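Local coordinates for tail spike protein (Acinetobacter phage vB_AbaP_AS12, PDB 6EU4) that probably recognises and degrades the capsular polysaccharide of Acinetobacter baumannii as the trimeric tailspike with which the phage attaches to its host, at residues Y43-G57 and E92-D104. Residues are numbered along the deposited sequence; the frame is centred on the assembly and turned at random.
Sequences YYQPTNFALAKPYVG and EHAGAKLNTPSFD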
ATOM      1  N   TYR A  43      27.242  16.702  39.317  1.00 26.24           N
ATOM      2  CA  TYR A  43      27.038  18.135  39.137  1.00 26.67           C
ATOM      3  C   TYR A  43      26.670  18.775  40.466  1.00 27.66           C
ATOM      4  O   TYR A  43      27.251  19.797  40.872  1.00 28.85           O
ATOM      5  CB  TYR A  43      25.951  18.394  38.078  1.00 25.68           C
ATOM      6  CG  TYR A  43      25.928  19.825  37.571  1.00 26.21           C
ATOM      7  CD1 TYR A  43      25.357  20.837  38.323  1.00 26.99           C
ATOM      8  CD2 TYR A  43      26.485  20.157  36.339  1.00 26.13           C
ATOM      9  CE1 TYR A  43      25.329  22.143  37.872  1.00 27.70           C
ATOM     10  CE2 TYR A  43      26.465  21.466  35.870  1.00 26.81           C
ATOM     11  CZ  TYR A  43      25.884  22.460  36.651  1.00 27.60           C
ATOM     12  OH  TYR A  43      25.841  23.762  36.218  1.00 28.47           O
ATOM     13  N   TYR A  44      25.722  18.162  41.170  1.00 29.24           N
ATOM     14  CA  TYR A  44      25.301  18.561  42.503  1.00 30.08           C
ATOM     15  C   TYR A  44      25.666  17.471  43.506  1.00 28.87           C
ATOM     16  O   TYR A  44      25.890  16.311  43.146  1.00 29.53           O
ATOM     17  CB  TYR A  44      23.786  18.796  42.554  1.00 30.48           C
ATOM     18  CG  TYR A  44      23.250  19.808  41.562  1.00 27.78           C
ATOM     19  CD1 TYR A  44      23.490  21.163  41.736  1.00 29.92           C
ATOM     20  CD2 TYR A  44      22.470  19.411  40.479  1.00 26.16           C
ATOM     21  CE1 TYR A  44      22.998  22.096  40.853  1.00 28.67           C
ATOM     22  CE2 TYR A  44      21.974  20.336  39.586  1.00 26.46           C
ATOM     23  CZ  TYR A  44      22.236  21.677  39.776  1.00 28.48           C
ATOM     24  OH  TYR A  44      21.731  22.607  38.902  1.00 27.21           O
ATOM     25  N   GLN A  45      25.696  17.847  44.779  1.00 30.18           N
ATOM     26  CA  GLN A  45      25.716  16.846  45.835  1.00 31.55           C
ATOM     27  C   GLN A  45      24.409  16.055  45.791  1.00 31.56           C
ATOM     28  O   GLN A  45      23.334  16.656  45.670  1.00 30.68           O
ATOM     29  CB  GLN A  45      25.884  17.504  47.203  1.00 36.68           C
ATOM     30  CG  GLN A  45      26.103  16.502  48.334  1.00 41.86           C
ATOM     31  CD  GLN A  45      26.427  17.165  49.650  1.00 49.67           C
ATOM     32  OE1 GLN A  45      27.164  18.150  49.692  1.00 53.98           O
ATOM     33  NE2 GLN A  45      25.885  16.626  50.740  1.00 51.01           N
ATOM     34  N   PRO A  46      24.446  14.725  45.872  1.00 31.29           N
ATOM     35  CA  PRO A  46      23.182  13.973  45.913  1.00 33.09           C
ATOM     36  C   PRO A  46      22.394  14.310  47.172  1.00 34.40           C
ATOM     37  O   PRO A  46      22.967  14.489  48.245  1.00 31.86           O
ATOM     38  CB  PRO A  46      23.633  12.509  45.910  1.00 32.62           C
ATOM     39  CG  PRO A  46      25.041  12.526  45.402  1.00 31.91           C
ATOM     40  CD  PRO A  46      25.618  13.831  45.842  1.00 32.43           C
ATOM     41  N   THR A  47      21.064  14.380  47.036  1.00 35.27           N
ATOM     42  CA  THR A  47      20.191  14.548  48.198  1.00 37.02           C
ATOM     43  C   THR A  47      19.556  13.244  48.659  1.00 36.36           C
ATOM     44  O   THR A  47      18.971  13.214  49.744  1.00 35.35           O
ATOM     45  CB  THR A  47      19.070  15.561  47.908  1.00 36.72           C
ATOM     46  OG1 THR A  47      18.305  15.138  46.776  1.00 35.29           O
ATOM     47  CG2 THR A  47      19.646  16.944  47.640  1.00 39.53           C
ATOM     48  N   ASN A  48      19.656  12.173  47.870  1.00 34.94           N
ATOM     49  CA  ASN A  48      19.067  10.877  48.225  1.00 36.18           C
ATOM     50  C   ASN A  48      20.112   9.799  47.935  1.00 35.98           C
ATOM     51  O   ASN A  48      20.186   9.276  46.820  1.00 34.90           O
ATOM     52  CB  ASN A  48      17.772  10.638  47.454  1.00 37.25           C
ATOM     53  CG  ASN A  48      17.111   9.331  47.827  1.00 39.63           C
ATOM     54  OD1 ASN A  48      17.612   8.590  48.670  1.00 42.05           O
ATOM     55  ND2 ASN A  48      15.974   9.049  47.215  1.00 40.85           N
ATOM     56  N   PHE A  49      20.922   9.471  48.942  1.00 38.08           N
ATOM     57  CA  PHE A  49      21.942   8.446  48.754  1.00 40.16           C
ATOM     58  C   PHE A  49      21.372   7.035  48.771  1.00 40.37           C
ATOM     59  O   PHE A  49      22.136   6.079  48.609  1.00 43.73           O
ATOM     60  CB  PHE A  49      23.037   8.585  49.813  1.00 41.87           C
ATOM     61  CG  PHE A  49      23.965   9.738  49.564  1.00 42.34           C
ATOM     62  CD1 PHE A  49      25.063   9.597  48.725  1.00 42.74           C
ATOM     63  CD2 PHE A  49      23.736  10.965  50.158  1.00 43.68           C
ATOM     64  CE1 PHE A  49      25.920  10.662  48.499  1.00 41.93           C
ATOM     65  CE2 PHE A  49      24.588  12.030  49.931  1.00 44.54           C
ATOM     66  CZ  PHE A  49      25.677  11.876  49.091  1.00 43.78           C
ATOM     67  N   ALA A  50      20.061   6.879  48.947  1.00 41.96           N
ATOM     68  CA  ALA A  50      19.423   5.587  48.746  1.00 42.55           C
ATOM     69  C   ALA A  50      19.144   5.288  47.277  1.00 38.44           C
ATOM     70  O   ALA A  50      18.758   4.163  46.951  1.00 37.93           O
ATOM     71  CB  ALA A  50      18.116   5.521  49.534  1.00 45.57           C
ATOM     72  N   LEU A  51      19.318   6.256  46.387  1.00 31.30           N
ATOM     73  CA  LEU A  51      19.137   5.990  44.968  1.00 29.67           C
ATOM     74  C   LEU A  51      20.194   5.017  44.462  1.00 28.12           C
ATOM     75  O   LEU A  51      21.339   5.008  44.918  1.00 29.00           O
ATOM     76  CB  LEU A  51      19.221   7.283  44.157  1.00 31.08           C
ATOM     77  CG  LEU A  51      18.132   8.333  44.365  1.00 33.24           C
ATOM     78  CD1 LEU A  51      18.485   9.590  43.578  1.00 32.76           C
ATOM     79  CD2 LEU A  51      16.754   7.809  43.945  1.00 34.57           C
ATOM     80  N   ALA A  52      19.801   4.215  43.475  1.00 31.72           N
ATOM     81  CA  ALA A  52      20.761   3.349  42.801  1.00 31.35           C
ATOM     82  C   ALA A  52      21.802   4.162  42.040  1.00 29.39           C
ATOM     83  O   ALA A  52      22.951   3.718  41.892  1.00 28.93           O
ATOM     84  CB  ALA A  52      20.022   2.401  41.856  1.00 33.76           C
ATOM     85  N   LYS A  53      21.427   5.362  41.590  1.00 27.03           N
ATOM     86  CA  LYS A  53      22.270   6.225  40.755  1.00 27.30           C
ATOM     87  C   LYS A  53      22.331   7.619  41.380  1.00 26.51           C
ATOM     88  O   LYS A  53      21.740   8.579  40.869  1.00 27.51           O
ATOM     89  CB  LYS A  53      21.721   6.273  39.325  1.00 27.83           C
ATOM     90  CG  LYS A  53      21.531   4.882  38.704  1.00 28.79           C
ATOM     91  CD  LYS A  53      20.549   4.881  37.521  1.00 30.86           C
ATOM     92  CE  LYS A  53      20.312   3.462  36.979  1.00 31.08           C
ATOM     93  NZ  LYS A  53      19.339   3.430  35.835  1.00 30.25           N
ATOM     94  N   PRO A  54      23.042   7.769  42.498  1.00 26.34           N
ATOM     95  CA  PRO A  54      22.986   9.041  43.228  1.00 26.93           C
ATOM     96  C   PRO A  54      23.831  10.147  42.604  1.00 28.15           C
ATOM     97  O   PRO A  54      23.455  11.322  42.663  1.00 29.79           O
ATOM     98  CB  PRO A  54      23.495   8.658  44.626  1.00 29.84           C
ATOM     99  CG  PRO A  54      24.376   7.483  44.394  1.00 28.24           C
ATOM    100  CD  PRO A  54      23.732   6.722  43.266  1.00 26.59           C
ATOM    101  N   TYR A  55      24.972   9.797  42.013  1.00 27.80           N
ATOM    102  CA  TYR A  55      25.890  10.782  41.453  1.00 27.10           C
ATOM    103  C   TYR A  55      25.631  10.874  39.956  1.00 27.15           C
ATOM    104  O   TYR A  55      25.795   9.886  39.237  1.00 30.80           O
ATOM    105  CB  TYR A  55      27.346  10.402  41.730  1.00 27.76           C
ATOM    106  CG  TYR A  55      27.779  10.520  43.177  1.00 29.04           C
ATOM    107  CD1 TYR A  55      28.144  11.745  43.710  1.00 29.62           C
ATOM    108  CD2 TYR A  55      27.854   9.405  44.003  1.00 28.96           C
ATOM    109  CE1 TYR A  55      28.559  11.857  45.012  1.00 31.17           C
ATOM    110  CE2 TYR A  55      28.268   9.517  45.316  1.00 30.95           C
ATOM    111  CZ  TYR A  55      28.621  10.743  45.814  1.00 32.07           C
ATOM    112  OH  TYR A  55      29.042  10.870  47.118  1.00 35.75           O
ATOM    113  N   VAL A  56      25.193  12.042  39.489  1.00 26.31           N
ATOM    114  CA  VAL A  56      24.895  12.230  38.070  1.00 25.38           C
ATOM    115  C   VAL A  56      25.420  13.587  37.639  1.00 25.24           C
ATOM    116  O   VAL A  56      25.558  14.509  38.447  1.00 22.89           O
ATOM    117  CB  VAL A  56      23.386  12.111  37.738  1.00 26.98           C
ATOM    118  CG1 VAL A  56      22.849  10.736  38.114  1.00 29.29           C
ATOM    119  CG2 VAL A  56      22.573  13.221  38.425  1.00 25.44           C
ATOM    120  N   GLY A  57      25.740  13.694  36.353  1.00 24.35           N
ATOM    121  CA  GLY A  57      26.130  14.963  35.779  1.00 26.30           C
ATOM    122  C   GLY A  57      27.562  15.378  36.021  1.00 25.20           C
ATOM    123  O   GLY A  57      27.898  16.539  35.758  1.00 26.43           O
ATOM    124  N   GLU A  92      21.692  16.502  32.792  1.00 20.79           N
ATOM    125  CA  GLU A  92      22.373  16.518  34.086  1.00 19.75           C
ATOM    126  C   GLU A  92      23.745  17.177  34.009  1.00 21.06           C
ATOM    127  O   GLU A  92      24.178  17.816  34.974  1.00 22.80           O
ATOM    128  CB  GLU A  92      22.548  15.083  34.628  1.00 20.49           C
ATOM    129  CG  GLU A  92      21.292  14.308  34.910  1.00 23.66           C
ATOM    130  CD  GLU A  92      20.787  13.542  33.678  1.00 22.67           C
ATOM    131  OE1 GLU A  92      20.258  14.186  32.759  1.00 22.44           O
ATOM    132  OE2 GLU A  92      20.925  12.303  33.642  1.00 24.35           O
ATOM    133  N   HIS A  93      24.456  17.015  32.886  1.00 19.55           N
ATOM    134  CA  HIS A  93      25.801  17.574  32.761  1.00 20.90           C
ATOM    135  C   HIS A  93      25.793  19.095  32.749  1.00 21.19           C
ATOM    136  O   HIS A  93      26.835  19.712  33.002  1.00 21.54           O
ATOM    137  CB  HIS A  93      26.478  17.046  31.497  1.00 22.11           C
ATOM    138  CG  HIS A  93      26.836  15.593  31.577  1.00 23.49           C
ATOM    139  ND1 HIS A  93      26.155  14.615  30.886  1.00 23.26           N
ATOM    140  CD2 HIS A  93      27.790  14.955  32.294  1.00 25.85           C
ATOM    141  CE1 HIS A  93      26.686  13.436  31.162  1.00 26.18           C
ATOM    142  NE2 HIS A  93      27.677  13.614  32.020  1.00 24.48           N
ATOM    143  N   ALA A  94      24.648  19.703  32.467  1.00 20.94           N
ATOM    144  CA  ALA A  94      24.499  21.149  32.468  1.00 21.91           C
ATOM    145  C   ALA A  94      23.736  21.641  33.691  1.00 23.64           C
ATOM    146  O   ALA A  94      23.450  22.840  33.790  1.00 24.61           O
ATOM    147  CB  ALA A  94      23.791  21.598  31.188  1.00 20.76           C
ATOM    148  N   GLY A  95      23.403  20.753  34.626  1.00 23.22           N
ATOM    149  CA  GLY A  95      22.740  21.146  35.858  1.00 23.20           C
ATOM    150  C   GLY A  95      21.271  20.791  35.968  1.00 22.84           C
ATOM    151  O   GLY A  95      20.601  21.284  36.892  1.00 22.29           O
ATOM    152  N   ALA A  96      20.742  19.972  35.063  1.00 21.50           N
ATOM    153  CA  ALA A  96      19.380  19.486  35.214  1.00 21.92           C
ATOM    154  C   ALA A  96      19.307  18.544  36.406  1.00 21.39           C
ATOM    155  O   ALA A  96      20.315  18.003  36.859  1.00 23.64           O
ATOM    156  CB  ALA A  96      18.910  18.747  33.961  1.00 20.26           C
ATOM    157  N   LYS A  97      18.099  18.344  36.911  1.00 22.83           N
ATOM    158  CA  LYS A  97      17.850  17.320  37.922  1.00 22.84           C
ATOM    159  C   LYS A  97      16.822  16.330  37.398  1.00 20.94           C
ATOM    160  O   LYS A  97      15.893  16.698  36.672  1.00 22.35           O
ATOM    161  CB  LYS A  97      17.378  17.936  39.252  1.00 24.82           C
ATOM    162  CG  LYS A  97      18.456  18.776  39.927  1.00 25.72           C
ATOM    163  CD  LYS A  97      18.090  19.159  41.358  1.00 29.70           C
ATOM    164  CE  LYS A  97      19.098  20.141  41.929  1.00 35.34           C
ATOM    165  NZ  LYS A  97      18.785  20.480  43.343  1.00 39.14           N
ATOM    166  N   LEU A  98      17.008  15.064  37.760  1.00 21.05           N
ATOM    167  CA  LEU A  98      16.106  13.994  37.371  1.00 20.22           C
ATOM    168  C   LEU A  98      14.988  13.802  38.379  1.00 19.96           C
ATOM    169  O   LEU A  98      15.234  13.741  39.585  1.00 21.23           O
ATOM    170  CB  LEU A  98      16.878  12.683  37.260  1.00 22.90           C
ATOM    171  CG  LEU A  98      17.894  12.571  36.136  1.00 25.10           C
ATOM    172  CD1 LEU A  98      18.828  11.420  36.423  1.00 27.47           C
ATOM    173  CD2 LEU A  98      17.171  12.345  34.845  1.00 23.86           C
ATOM    174  N   ASN A  99      13.771  13.645  37.863  1.00 20.28           N
ATOM    175  CA  ASN A  99      12.610  13.220  38.654  1.00 22.18           C
ATOM    176  C   ASN A  99      12.462  14.068  39.922  1.00 22.73           C
ATOM    177  O   ASN A  99      12.258  13.561  41.028  1.00 23.44           O
ATOM    178  CB  ASN A  99      12.717  11.730  38.992  1.00 22.54           C
ATOM    179  CG  ASN A  99      13.073  10.882  37.770  1.00 22.80           C
ATOM    180  OD1 ASN A  99      12.459  11.008  36.718  1.00 21.26           O
ATOM    181  ND2 ASN A  99      14.087  10.028  37.908  1.00 23.40           N
ATOM    182  N   THR A 100      12.562  15.387  39.745  1.00 22.28           N
ATOM    183  CA  THR A 100      12.568  16.352  40.850  1.00 23.45           C
ATOM    184  C   THR A 100      11.603  17.460  40.453  1.00 23.72           C
ATOM    185  O   THR A 100      12.007  18.473  39.859  1.00 23.47           O
ATOM    186  CB  THR A 100      13.972  16.882  41.121  1.00 24.08           C
ATOM    187  OG1 THR A 100      14.856  15.787  41.387  1.00 23.94           O
ATOM    188  CG2 THR A 100      13.984  17.851  42.333  1.00 25.11           C
ATOM    189  N   PRO A 101      10.311  17.288  40.734  1.00 24.86           N
ATOM    190  CA  PRO A 101       9.304  18.214  40.189  1.00 25.61           C
ATOM    191  C   PRO A 101       9.460  19.648  40.644  1.00 24.24           C
ATOM    192  O   PRO A 101       8.956  20.548  39.966  1.00 25.22           O
ATOM    193  CB  PRO A 101       7.980  17.617  40.686  1.00 27.64           C
ATOM    194  CG  PRO A 101       8.276  16.150  40.805  1.00 29.34           C
ATOM    195  CD  PRO A 101       9.688  16.078  41.301  1.00 28.22           C
ATOM    196  N   SER A 102      10.118  19.896  41.767  1.00 24.00           N
ATOM    197  CA  SER A 102      10.273  21.260  42.254  1.00 27.30           C
ATOM    198  C   SER A 102      11.432  21.987  41.595  1.00 26.37           C
ATOM    199  O   SER A 102      11.632  23.177  41.863  1.00 26.77           O
ATOM    200  CB  SER A 102      10.468  21.259  43.767  1.00 29.24           C
ATOM    201  OG  SER A 102      11.650  20.547  44.113  1.00 30.49           O
ATOM    202  N   PHE A 103      12.209  21.315  40.751  1.00 23.79           N
ATOM    203  CA  PHE A 103      13.398  21.910  40.162  1.00 23.18           C
ATOM    204  C   PHE A 103      13.164  22.195  38.687  1.00 23.67           C
ATOM    205  O   PHE A 103      12.740  21.306  37.939  1.00 22.75           O
ATOM    206  CB  PHE A 103      14.616  20.999  40.322  1.00 24.68           C
ATOM    207  CG  PHE A 103      15.874  21.618  39.816  1.00 23.80           C
ATOM    208  CD1 PHE A 103      16.606  22.479  40.622  1.00 26.72           C
ATOM    209  CD2 PHE A 103      16.303  21.385  38.520  1.00 22.00           C
ATOM    210  CE1 PHE A 103      17.759  23.072  40.151  1.00 28.95           C
ATOM    211  CE2 PHE A 103      17.447  21.979  38.044  1.00 23.80           C
ATOM    212  CZ  PHE A 103      18.176  22.825  38.857  1.00 28.52           C
ATOM    213  N   ASP A 104      13.458  23.426  38.272  1.00 24.77           N
ATOM    214  CA  ASP A 104      13.272  23.855  36.886  1.00 24.09           C
ATOM    215  C   ASP A 104      14.548  23.557  36.104  1.00 22.20           C
ATOM    216  O   ASP A 104      15.562  24.241  36.285  1.00 23.55           O
ATOM    217  CB  ASP A 104      12.943  25.348  36.844  1.00 26.55           C
ATOM    218  CG  ASP A 104      12.577  25.845  35.460  1.00 25.07           C
ATOM    219  OD1 ASP A 104      12.531  25.047  34.491  1.00 21.65           O
ATOM    220  OD2 ASP A 104      12.337  27.073  35.348  1.00 23.81           O
TER
HETATM  221  O   HOH W   1      29.109  18.236  34.137  1.00 26.06           O
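Tyr44 meets Gly95 and Lys97 across the contact, and with its neighbour Tyr43 makes up over half of the surface that loop 43-57 buries against 92-104. The Tyr44 hydroxyl donates to Gly95 O at 2.7 Å, in the carbonyl plane and on a lone pair, with a C=O...O angle of 122°. Over one face of this ring runs the extended aliphatic chain of Lys97, crossing at about a right angle; its CE stands 3.9 Å from the centroid of the Tyr44 ring, and NZ, 4.8 Å from that centroid, adds a cation-pi interaction. Phe103 CZ approaches the Tyr44 hydroxyl, while Lys97 CG packs on a face of the Phe103 ring. On the other face of Tyr44 lies Tyr43 CD1. Tyr43 swings its ring away from its own backbone N (chi1 -165°) and lays it over Gly95, whose CA sits 3.4 Å from the ring centroid in a CH-pi contact. Gly95, with its positive phi (106°), presents bare backbone to the ring, so the two pack closely. The Tyr43 hydroxyl hydrogen-bonds to Gly73 O, outside both loops.

Gly57 CA makes a CA-H...O contact with Glu92 O at 3.5 Å, and a water donates to both Gly57 O and His93 O. Beside it Val56 CG2 meets the aliphatic part of Glu92, whose carboxylate is held by Tyr125 and Asn122. This loop-to-loop packing joins the small N-terminal sheet to the start of a parallel beta-helix, probably right-handed as in other phage tailspikes.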